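Local coordinates for sister chromatid cohesion protein (Chaetomium thermophilum, PDB 5T8V) that probably serves, as the HEAT-repeat C-terminal part of the Scc2 cohesin loader, in loading cohesin onto chromatin, at residues T534-I537 / S538-G541; E557-Q560 / E561-R564; Y567-R570 / E571-L574; R576-L579 / S580-T584. All coordinates share one frame; numbering follows the deposited sequence.

The four contacts follow one another along three successive helices of this helical-repeat protein. Contact 1 lies in helix 527-550, contacts 2 and 3 in helix 556-574, and contact 4 in and around the short helix 578-582. Contacts 1 and 3 have centres about 10 Å apart and meet through apolar side chains: Ile537 and Trp540 pack on Leu569, and Ile537 also on Ile573. Contact 4, centred about 10 Å from contact 3, adds Trp578, Leu579 and Tyr583 to helix 556-574. Contact 2, about 15 Å from contact 3 between centres, occupies the early turns of that helix. Contact 1 is buried, contacts 2 and 3 partly so, and contact 4 lies at the surface of the array.

Contact 1. Residues T534-I537 / S538-G541; sequences TFII and SEWG
Ser538 folds its hydroxyl back onto the preceding turn of helix 527-550, where OG donates to Phe535 O at 2.5 Å. With OG set between the backbone N and the carbonyl carbon (chi1 54°), the hydroxyl comes alongside its own helix and meets Phe535 O from 24° out of that carbonyl's plane. Phe535 O also takes the amide hydrogen of Glu539, at 3.0 Å from Glu539 N, so one carbonyl serves two donors. The remaining backbone bonds are regular: Ser538 N to Thr534 O, Trp540 N to Ile536 O and Gly541 N to Ile537 O.

Phe535 and Glu539, one turn apart, meet through their ends. Glu539 OE2 lies 3.0 Å from Phe535 CE1, at the ring edge and near its plane, while the carboxylate is turned 60° from the ring. It is thus OE2 that meets the ring's C-H rim, not its pi face. An extended chain beyond CG lets Glu539 reach that far along the helix.

The other polar side chains look outside the eight residues. Thr534 OG1 bonds to Ser531 O, and Trp540 NE1 to Val504 O, while the indole stacks with Tyr510. Ile536, Ile537 and Trp540 pack on Leu514 of helix 509-520, and Ile537 and Trp540 also reach Leu569 of helix 556-574, the layered helix packing of a HEAT-repeat protein. Chemically, the buried serine pays for its hydroxyl with a main-chain acceptor, and the glutamate oxygen meets the C-H rim of the ring, an approach that is at most weakly favourable electrostatically.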
loop_
_atom_site.group_PDB
_atom_site.type_symbol
_atom_site.label_atom_id
_atom_site.label_comp_id
_atom_site.label_asym_id
_atom_site.label_seq_id
_atom_site.Cartn_x
_atom_site.Cartn_y
_atom_site.Cartn_z
ATOM N N THR A 534 1.465 -41.944 13.267
ATOM C CA THR A 534 0.810 -41.914 14.573
ATOM C C THR A 534 0.267 -40.521 14.881
ATOM O O THR A 534 -0.862 -40.377 15.373
ATOM C CB THR A 534 1.776 -42.369 15.669
ATOM O OG1 THR A 534 2.950 -41.546 15.659
ATOM C CG2 THR A 534 2.175 -43.819 15.464
ATOM N N PHE A 535 1.055 -39.486 14.587
ATOM C CA PHE A 535 0.603 -38.110 14.772
ATOM C C PHE A 535 -0.714 -37.865 14.044
ATOM O O PHE A 535 -1.695 -37.395 14.637
ATOM C CB PHE A 535 1.691 -37.158 14.271
ATOM C CG PHE A 535 1.471 -35.716 14.631
ATOM C CD1 PHE A 535 0.697 -34.899 13.828
ATOM C CD2 PHE A 535 2.070 -35.169 15.751
ATOM C CE1 PHE A 535 0.510 -33.569 14.148
ATOM C CE2 PHE A 535 1.885 -33.843 16.076
ATOM C CZ PHE A 535 1.105 -33.042 15.273
ATOM N N ILE A 536 -0.760 -38.191 12.750
ATOM C CA ILE A 536 -1.980 -37.969 11.978
ATOM C C ILE A 536 -3.134 -38.784 12.547
ATOM O O ILE A 536 -4.278 -38.322 12.580
ATOM C CB ILE A 536 -1.730 -38.282 10.492
ATOM C CG1 ILE A 536 -0.967 -37.123 9.848
ATOM C CG2 ILE A 536 -3.045 -38.525 9.746
ATOM C CD1 ILE A 536 -0.418 -37.425 8.478
ATOM N N ILE A 537 -2.860 -40.008 13.000
ATOM C CA ILE A 537 -3.912 -40.832 13.590
ATOM C C ILE A 537 -4.521 -40.129 14.797
ATOM O O ILE A 537 -5.749 -40.097 14.965
ATOM C CB ILE A 537 -3.353 -42.220 13.961
ATOM C CG1 ILE A 537 -2.981 -42.998 12.699
ATOM C CG2 ILE A 537 -4.374 -43.023 14.765
ATOM C CD1 ILE A 537 -2.130 -44.227 12.962
ATOM N N SER A 538 -3.678 -39.556 15.658
ATOM C CA SER A 538 -4.203 -38.846 16.819
ATOM C C SER A 538 -4.995 -37.613 16.396
ATOM O O SER A 538 -6.048 -37.319 16.975
ATOM C CB SER A 538 -3.064 -38.467 17.766
ATOM O OG SER A 538 -2.049 -37.750 17.092
ATOM N N GLU A 539 -4.516 -36.884 15.383
ATOM C CA GLU A 539 -5.297 -35.766 14.859
ATOM C C GLU A 539 -6.673 -36.226 14.395
ATOM O O GLU A 539 -7.683 -35.556 14.646
ATOM C CB GLU A 539 -4.549 -35.096 13.707
ATOM C CG GLU A 539 -3.402 -34.206 14.141
ATOM C CD GLU A 539 -2.812 -33.423 12.985
ATOM O OE1 GLU A 539 -3.081 -33.785 11.815
ATOM O OE2 GLU A 539 -2.087 -32.439 13.245
ATOM N N TRP A 540 -6.729 -37.368 13.712
ATOM C CA TRP A 540 -7.998 -37.913 13.243
ATOM C C TRP A 540 -8.928 -38.205 14.413
ATOM O O TRP A 540 -10.093 -37.787 14.416
ATOM C CB TRP A 540 -7.733 -39.179 12.427
ATOM C CG TRP A 540 -8.914 -39.715 11.676
ATOM C CD1 TRP A 540 -10.164 -39.175 11.608
ATOM C CD2 TRP A 540 -8.948 -40.908 10.883
ATOM N NE1 TRP A 540 -10.976 -39.958 10.821
ATOM C CE2 TRP A 540 -10.251 -41.028 10.365
ATOM C CE3 TRP A 540 -8.003 -41.885 10.563
ATOM C CZ2 TRP A 540 -10.631 -42.085 9.543
ATOM C CZ3 TRP A 540 -8.383 -42.934 9.748
ATOM C CH2 TRP A 540 -9.684 -43.026 9.248
ATOM N N GLY A 541 -8.429 -38.920 15.422
ATOM C CA GLY A 541 -9.254 -39.196 16.589
ATOM C C GLY A 541 -9.793 -37.931 17.228
ATOM O O GLY A 541 -10.989 -37.822 17.525
#

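Contact 2. Residues E557-Q560 / E561-R564; sequences ERDQ and ELGR
A salt-bridge network runs along one side of the early turns of helix 556-574, where Arg564 stands between Glu557 and Glu561. Across the two segments, Arg564 NH2 lies 3.4 Å from Glu557 OE2, a loose salt bridge in which the carboxylate and guanidinium planes are 61° apart. Glu561 OE1 is reached by Arg564 NH1 at 3.1 Å, through a hydrogen bond that is weak because its N-H is poorly aimed (120°). Both glutamates place CG anti to the backbone N and bend at chi2, which turns their carboxylates along the helix toward the arginine. Arg564 itself runs extended from CG to NE, its CG resting 3.4 Å from Gln560 O.

On another side of the helix, Arg558 grips its neighbour Asp559 side-on: NE and NH2 both donate to OD1, which lies in the guanidinium plane. Arg558 NH2 has a second partner in Asp553. The aliphatic part of Arg558 lies beside Leu562, with Arg558 CG 4.0 Å from Leu562 CD1. Leu562 in turn packs on Cys547 and Tyr548 of helix 527-550.

Regular backbone bonds, from Glu561 N to Glu557 O through Arg564 N to Gln560 O, carry this framework. One positive charge between two acids should ease their mutual repulsion, although the loose geometry, and the disorder of Glu557, suggest a modest electrostatic gain.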
loop_
_atom_site.group_PDB
_atom_site.type_symbol
_atom_site.label_atom_id
_atom_site.label_comp_id
_atom_site.label_asym_id
_atom_site.label_seq_id
_atom_site.Cartn_x
_atom_site.Cartn_y
_atom_site.Cartn_z
ATOM N N GLU A 557 -28.036 -42.160 12.998
ATOM C CA GLU A 557 -27.058 -42.873 12.181
ATOM C C GLU A 557 -25.705 -42.171 12.192
ATOM O O GLU A 557 -24.659 -42.823 12.298
ATOM C CB GLU A 557 -27.576 -43.017 10.749
ATOM C CG GLU A 557 -26.710 -43.905 9.866
ATOM C CD GLU A 557 -26.559 -45.310 10.420
ATOM O OE1 GLU A 557 -27.530 -45.822 11.017
ATOM O OE2 GLU A 557 -25.468 -45.900 10.268
ATOM N N ARG A 558 -25.705 -40.842 12.078
ATOM C CA ARG A 558 -24.462 -40.084 12.176
ATOM C C ARG A 558 -23.715 -40.430 13.459
ATOM O O ARG A 558 -22.513 -40.723 13.436
ATOM C CB ARG A 558 -24.769 -38.587 12.119
ATOM C CG ARG A 558 -23.546 -37.677 12.200
ATOM C CD ARG A 558 -23.942 -36.281 12.643
ATOM N NE ARG A 558 -24.513 -36.288 13.989
ATOM C CZ ARG A 558 -25.227 -35.295 14.511
ATOM N NH1 ARG A 558 -25.473 -34.199 13.804
ATOM N NH2 ARG A 558 -25.703 -35.403 15.745
ATOM N N ASP A 559 -24.420 -40.407 14.591
ATOM C CA ASP A 559 -23.778 -40.681 15.871
ATOM C C ASP A 559 -23.244 -42.105 15.929
ATOM O O ASP A 559 -22.185 -42.355 16.515
ATOM C CB ASP A 559 -24.763 -40.436 17.011
ATOM C CG ASP A 559 -25.313 -39.028 17.008
ATOM O OD1 ASP A 559 -24.583 -38.105 16.587
ATOM O OD2 ASP A 559 -26.478 -38.844 17.424
ATOM N N GLN A 560 -23.966 -43.057 15.335
ATOM C CA GLN A 560 -23.502 -44.441 15.346
ATOM C C GLN A 560 -22.219 -44.590 14.535
ATOM O O GLN A 560 -21.239 -45.185 15.003
ATOM C CB GLN A 560 -24.597 -45.363 14.813
ATOM C CG GLN A 560 -25.880 -45.310 15.631
ATOM C CD GLN A 560 -26.819 -46.456 15.323
ATOM O OE1 GLN A 560 -26.863 -46.954 14.198
ATOM N NE2 GLN A 560 -27.573 -46.885 16.327
ATOM N N GLU A 561 -22.205 -44.047 13.315
ATOM C CA GLU A 561 -20.980 -44.051 12.522
ATOM C C GLU A 561 -19.832 -43.407 13.288
ATOM O O GLU A 561 -18.706 -43.920 13.285
ATOM C CB GLU A 561 -21.213 -43.329 11.194
ATOM C CG GLU A 561 -19.979 -43.216 10.313
ATOM C CD GLU A 561 -19.434 -44.567 9.892
ATOM O OE1 GLU A 561 -20.158 -45.573 10.041
ATOM O OE2 GLU A 561 -18.282 -44.622 9.412
ATOM N N LEU A 562 -20.097 -42.280 13.954
ATOM C CA LEU A 562 -19.054 -41.628 14.738
ATOM C C LEU A 562 -18.575 -42.514 15.879
ATOM O O LEU A 562 -17.398 -42.464 16.250
ATOM C CB LEU A 562 -19.562 -40.290 15.277
ATOM C CG LEU A 562 -19.659 -39.164 14.246
ATOM C CD1 LEU A 562 -20.461 -38.000 14.801
ATOM C CD2 LEU A 562 -18.271 -38.701 13.827
ATOM N N GLY A 563 -19.465 -43.330 16.449
ATOM C CA GLY A 563 -19.039 -44.271 17.470
ATOM C C GLY A 563 -18.137 -45.354 16.912
ATOM O O GLY A 563 -17.132 -45.722 17.532
ATOM N N ARG A 564 -18.478 -45.878 15.733
ATOM C CA ARG A 564 -17.601 -46.840 15.073
ATOM C C ARG A 564 -16.227 -46.231 14.825
ATOM O O ARG A 564 -15.197 -46.851 15.116
ATOM C CB ARG A 564 -18.225 -47.308 13.760
ATOM C CG ARG A 564 -19.588 -47.958 13.919
ATOM C CD ARG A 564 -20.259 -48.164 12.572
ATOM N NE ARG A 564 -21.705 -48.314 12.702
ATOM C CZ ARG A 564 -22.561 -48.225 11.690
ATOM N NH1 ARG A 564 -22.124 -47.980 10.461
ATOM N NH2 ARG A 564 -23.860 -48.374 11.908
#

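Contact 3. Residues Y567-R570 / E571-L574; sequences YRLR and EMIL
Tyr567 and Glu571, one helical turn apart, make the closest side-chain meeting here. Glu571 CG sits over one face of the phenol, 3.9 Å from the Tyr567 ring centroid and 20° off its normal, a CH-pi contact displaced toward the rim. Beyond CG the glutamate bends (chi2 -74°), bringing OE2 to 2.8 Å from Tyr567 OH, with the carboxylate nearly perpendicular to the ring. Arg570 runs beside Glu571 and points the same way, but NH1 remains 4.2 Å from Glu571 OE1, and the oxygen lies well out of the guanidinium plane. The two charges are therefore near each other without a directed N-H.

These are the closing turns of helix 556-574, a helix of the HEAT-repeat array, and they pack on two others. Between the turns, Met572, bent at chi3, turns its CE back to 3.8 Å from Leu569 CD2, and the same methyl lies 3.8 Å from Arg568 CB. Leu574 CD1 rests on the aliphatic part of Arg570, at its CD. Beneath them the backbone bonds continue to Leu574 N, which donates to Arg570 O at 3.0 Å.

Farther out, Leu569 is set against Ile544 of helix 527-550, and Ile573 against Leu364, Ile367 and Leu371 of helix 357-391. The arginines are positioned from this outer shell as well. Arg568 is held by a salt bridge to Glu350 and a cation-pi contact with Trp506, while Arg570 NH2 donates to Ile347 O.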
loop_
_atom_site.group_PDB
_atom_site.type_symbol
_atom_site.label_atom_id
_atom_site.label_comp_id
_atom_site.label_asym_id
_atom_site.label_seq_id
_atom_site.Cartn_x
_atom_site.Cartn_y
_atom_site.Cartn_z
ATOM N N TYR A 567 -14.288 -46.183 18.171
ATOM C CA TYR A 567 -13.669 -47.464 18.494
ATOM C C TYR A 567 -12.462 -47.725 17.599
ATOM O O TYR A 567 -11.358 -48.006 18.085
ATOM C CB TYR A 567 -14.695 -48.591 18.355
ATOM C CG TYR A 567 -14.098 -49.976 18.482
ATOM C CD1 TYR A 567 -13.900 -50.557 19.728
ATOM C CD2 TYR A 567 -13.728 -50.701 17.355
ATOM C CE1 TYR A 567 -13.353 -51.823 19.849
ATOM C CE2 TYR A 567 -13.179 -51.965 17.466
ATOM C CZ TYR A 567 -12.993 -52.522 18.714
ATOM O OH TYR A 567 -12.448 -53.782 18.829
ATOM N N ARG A 568 -12.657 -47.630 16.281
ATOM C CA ARG A 568 -11.577 -47.902 15.339
ATOM C C ARG A 568 -10.342 -47.073 15.661
ATOM O O ARG A 568 -9.244 -47.615 15.824
ATOM C CB ARG A 568 -12.050 -47.623 13.912
ATOM C CG ARG A 568 -13.142 -48.563 13.438
ATOM C CD ARG A 568 -13.776 -48.079 12.148
ATOM N NE ARG A 568 -14.943 -48.882 11.787
ATOM C CZ ARG A 568 -15.789 -48.582 10.807
ATOM N NH1 ARG A 568 -15.610 -47.490 10.076
ATOM N NH2 ARG A 568 -16.820 -49.378 10.561
ATOM N N LEU A 569 -10.502 -45.751 15.756
ATOM C CA LEU A 569 -9.351 -44.888 16.000
ATOM C C LEU A 569 -8.708 -45.169 17.350
ATOM O O LEU A 569 -7.488 -45.027 17.493
ATOM C CB LEU A 569 -9.760 -43.419 15.902
ATOM C CG LEU A 569 -9.563 -42.784 14.522
ATOM C CD1 LEU A 569 -8.084 -42.668 14.178
ATOM C CD2 LEU A 569 -10.308 -43.565 13.445
ATOM N N ARG A 570 -9.497 -45.562 18.351
ATOM C CA ARG A 570 -8.911 -45.954 19.628
ATOM C C ARG A 570 -7.996 -47.163 19.447
ATOM O O ARG A 570 -6.831 -47.150 19.870
ATOM C CB ARG A 570 -10.020 -46.248 20.637
ATOM C CG ARG A 570 -9.558 -46.303 22.088
ATOM C CD ARG A 570 -9.734 -47.694 22.673
ATOM N NE ARG A 570 -11.129 -48.125 22.660
ATOM C CZ ARG A 570 -11.537 -49.358 22.945
ATOM N NH1 ARG A 570 -10.658 -50.300 23.264
ATOM N NH2 ARG A 570 -12.828 -49.653 22.908
ATOM N N GLU A 571 -8.506 -48.214 18.798
ATOM C CA GLU A 571 -7.677 -49.384 18.518
ATOM C C GLU A 571 -6.445 -49.012 17.706
ATOM O O GLU A 571 -5.376 -49.606 17.888
ATOM C CB GLU A 571 -8.493 -50.442 17.773
ATOM C CG GLU A 571 -9.689 -50.986 18.544
ATOM C CD GLU A 571 -9.291 -51.928 19.668
ATOM O OE1 GLU A 571 -8.187 -51.765 20.228
ATOM O OE2 GLU A 571 -10.084 -52.841 19.986
ATOM N N MET A 572 -6.571 -48.035 16.807
ATOM C CA MET A 572 -5.440 -47.628 15.981
ATOM C C MET A 572 -4.377 -46.921 16.809
ATOM O O MET A 572 -3.178 -47.153 16.620
ATOM C CB MET A 572 -5.925 -46.722 14.852
ATOM C CG MET A 572 -5.942 -47.383 13.490
ATOM S SD MET A 572 -6.867 -46.410 12.290
ATOM C CE MET A 572 -8.529 -46.806 12.785
ATOM N N ILE A 573 -4.795 -46.046 17.724
ATOM C CA ILE A 573 -3.832 -45.350 18.569
ATOM C C ILE A 573 -3.129 -46.337 19.488
ATOM O O ILE A 573 -1.921 -46.228 19.730
ATOM C CB ILE A 573 -4.531 -44.229 19.361
ATOM C CG1 ILE A 573 -5.002 -43.133 18.402
ATOM C CG2 ILE A 573 -3.592 -43.643 20.422
ATOM C CD1 ILE A 573 -5.856 -42.061 19.048
ATOM N N LEU A 574 -3.866 -47.320 20.013
ATOM C CA LEU A 574 -3.237 -48.293 20.902
ATOM C C LEU A 574 -2.285 -49.215 20.148
ATOM O O LEU A 574 -1.316 -49.710 20.732
ATOM C CB LEU A 574 -4.304 -49.109 21.630
ATOM C CG LEU A 574 -5.146 -48.338 22.650
ATOM C CD1 LEU A 574 -6.287 -49.203 23.156
ATOM C CD2 LEU A 574 -4.292 -47.856 23.815
#

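Contact 4. Residues R576-L579 / S580-T584; sequences RKWL and STEYT
Lys577 meets Thr581 through its carbonyl oxygen, which takes two hydrogen bonds from that one residue. Thr581 OG1 donates to Lys577 O at 2.8 Å, and Thr581 N donates to it at 3.2 Å, the two arriving from opposite faces of the carbonyl plane. A chi1 of -65° sets OG1 beside the threonine's own N, within reach of the oxygen one turn back.

Trp578 follows, its indole lying beneath Glu582 CG, which stands 3.8 Å from the centroid of the five-membered ring and 16° off its normal. This CH-pi contact uses the methylene, while the carboxylate is nearly perpendicular to the indole plane. At the six-membered end, Trp578 CZ3 meets Tyr583 CE1 at 3.5 Å. CZ3 lies at the edge of the Tyr583 ring, and the two rings are oblique, their planes 63° apart.

Leu579 O receives Tyr583 N at 3.1 Å as the chain leaves the short helix 578-582, and its side chain turns to Met572 of helix 556-574. Tyr583 also meets Trp506 edge-to-face. In chemical terms, Lys577 O is satisfied twice by Thr581, and Trp578 is met by a methylene and a phenol rim, so dispersion probably contributes more here than charge.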
loop_
_atom_site.group_PDB
_atom_site.type_symbol
_atom_site.label_atom_id
_atom_site.label_comp_id
_atom_site.label_asym_id
_atom_site.label_seq_id
_atom_site.Cartn_x
_atom_site.Cartn_y
_atom_site.Cartn_z
ATOM N N ARG A 576 -0.559 -49.334 16.174
ATOM C CA ARG A 576 -0.511 -48.681 14.870
ATOM C C ARG A 576 -0.745 -49.665 13.730
ATOM O O ARG A 576 -1.316 -49.290 12.700
ATOM C CB ARG A 576 0.827 -47.964 14.690
ATOM C CG ARG A 576 2.042 -48.877 14.721
ATOM C CD ARG A 576 3.334 -48.074 14.659
ATOM N NE ARG A 576 4.505 -48.929 14.467
ATOM C CZ ARG A 576 5.161 -49.544 15.446
ATOM N NH1 ARG A 576 6.215 -50.299 15.163
ATOM N NH2 ARG A 576 4.769 -49.414 16.708
ATOM N N LYS A 577 -0.321 -50.920 13.891
ATOM C CA LYS A 577 -0.529 -51.933 12.862
ATOM C C LYS A 577 -1.978 -52.391 12.759
ATOM O O LYS A 577 -2.276 -53.248 11.920
ATOM C CB LYS A 577 0.365 -53.145 13.135
ATOM C CG LYS A 577 1.855 -52.865 13.031
ATOM C CD LYS A 577 2.666 -54.104 13.374
ATOM C CE LYS A 577 4.159 -53.858 13.230
ATOM N NZ LYS A 577 4.958 -55.069 13.578
ATOM N N TRP A 578 -2.878 -51.846 13.580
ATOM C CA TRP A 578 -4.263 -52.308 13.588
ATOM C C TRP A 578 -4.968 -51.977 12.278
ATOM O O TRP A 578 -5.793 -52.761 11.796
ATOM C CB TRP A 578 -5.001 -51.682 14.772
ATOM C CG TRP A 578 -6.346 -52.281 15.059
ATOM C CD1 TRP A 578 -6.611 -53.350 15.865
ATOM C CD2 TRP A 578 -7.611 -51.832 14.558
ATOM N NE1 TRP A 578 -7.961 -53.599 15.891
ATOM C CE2 TRP A 578 -8.598 -52.680 15.099
ATOM C CE3 TRP A 578 -8.005 -50.798 13.704
ATOM C CZ2 TRP A 578 -9.954 -52.528 14.810
ATOM C CZ3 TRP A 578 -9.351 -50.647 13.420
ATOM C CH2 TRP A 578 -10.309 -51.507 13.971
ATOM N N LEU A 579 -4.652 -50.825 11.684
ATOM C CA LEU A 579 -5.344 -50.396 10.472
ATOM C C LEU A 579 -5.092 -51.367 9.323
ATOM O O LEU A 579 -6.032 -51.911 8.733
ATOM C CB LEU A 579 -4.901 -48.983 10.088
ATOM C CG LEU A 579 -5.433 -48.456 8.752
ATOM C CD1 LEU A 579 -6.952 -48.412 8.753
ATOM C CD2 LEU A 579 -4.855 -47.082 8.449
ATOM N N SER A 580 -3.821 -51.592 8.989
ATOM C CA SER A 580 -3.484 -52.442 7.853
ATOM C C SER A 580 -3.799 -53.909 8.107
ATOM O O SER A 580 -4.015 -54.657 7.148
ATOM C CB SER A 580 -2.003 -52.282 7.507
ATOM O OG SER A 580 -1.189 -52.493 8.647
ATOM N N THR A 581 -3.833 -54.337 9.371
ATOM C CA THR A 581 -4.085 -55.741 9.681
ATOM C C THR A 581 -5.565 -56.088 9.561
ATOM O O THR A 581 -5.914 -57.135 9.006
ATOM C CB THR A 581 -3.577 -56.066 11.090
ATOM O OG1 THR A 581 -2.151 -55.931 11.130
ATOM C CG2 THR A 581 -3.957 -57.491 11.505
ATOM N N GLU A 582 -6.446 -55.229 10.073
ATOM C CA GLU A 582 -7.872 -55.527 10.102
ATOM C C GLU A 582 -8.610 -55.077 8.849
ATOM O O GLU A 582 -9.744 -55.516 8.628
ATOM C CB GLU A 582 -8.520 -54.870 11.327
ATOM C CG GLU A 582 -7.995 -55.371 12.669
ATOM C CD GLU A 582 -8.471 -56.772 13.012
ATOM O OE1 GLU A 582 -8.357 -57.675 12.156
ATOM O OE2 GLU A 582 -8.968 -56.968 14.142
ATOM N N TYR A 583 -8.004 -54.221 8.029
ATOM C CA TYR A 583 -8.640 -53.734 6.814
ATOM C C TYR A 583 -7.621 -53.701 5.685
ATOM O O TYR A 583 -6.408 -53.742 5.908
ATOM C CB TYR A 583 -9.239 -52.331 7.000
ATOM C CG TYR A 583 -10.243 -52.221 8.125
ATOM C CD1 TYR A 583 -9.834 -51.922 9.418
ATOM C CD2 TYR A 583 -11.600 -52.407 7.893
ATOM C CE1 TYR A 583 -10.749 -51.818 10.451
ATOM C CE2 TYR A 583 -12.521 -52.306 8.919
ATOM C CZ TYR A 583 -12.090 -52.010 10.196
ATOM O OH TYR A 583 -13.004 -51.908 11.221
ATOM N N THR A 584 -8.137 -53.633 4.460
ATOM C CA THR A 584 -7.332 -53.384 3.275
ATOM C C THR A 584 -8.013 -52.302 2.451
ATOM O O THR A 584 -9.235 -52.138 2.503
ATOM C CB THR A 584 -7.137 -54.653 2.430
ATOM O OG1 THR A 584 -8.411 -55.180 2.044
ATOM C CG2 THR A 584 -6.367 -55.706 3.218
#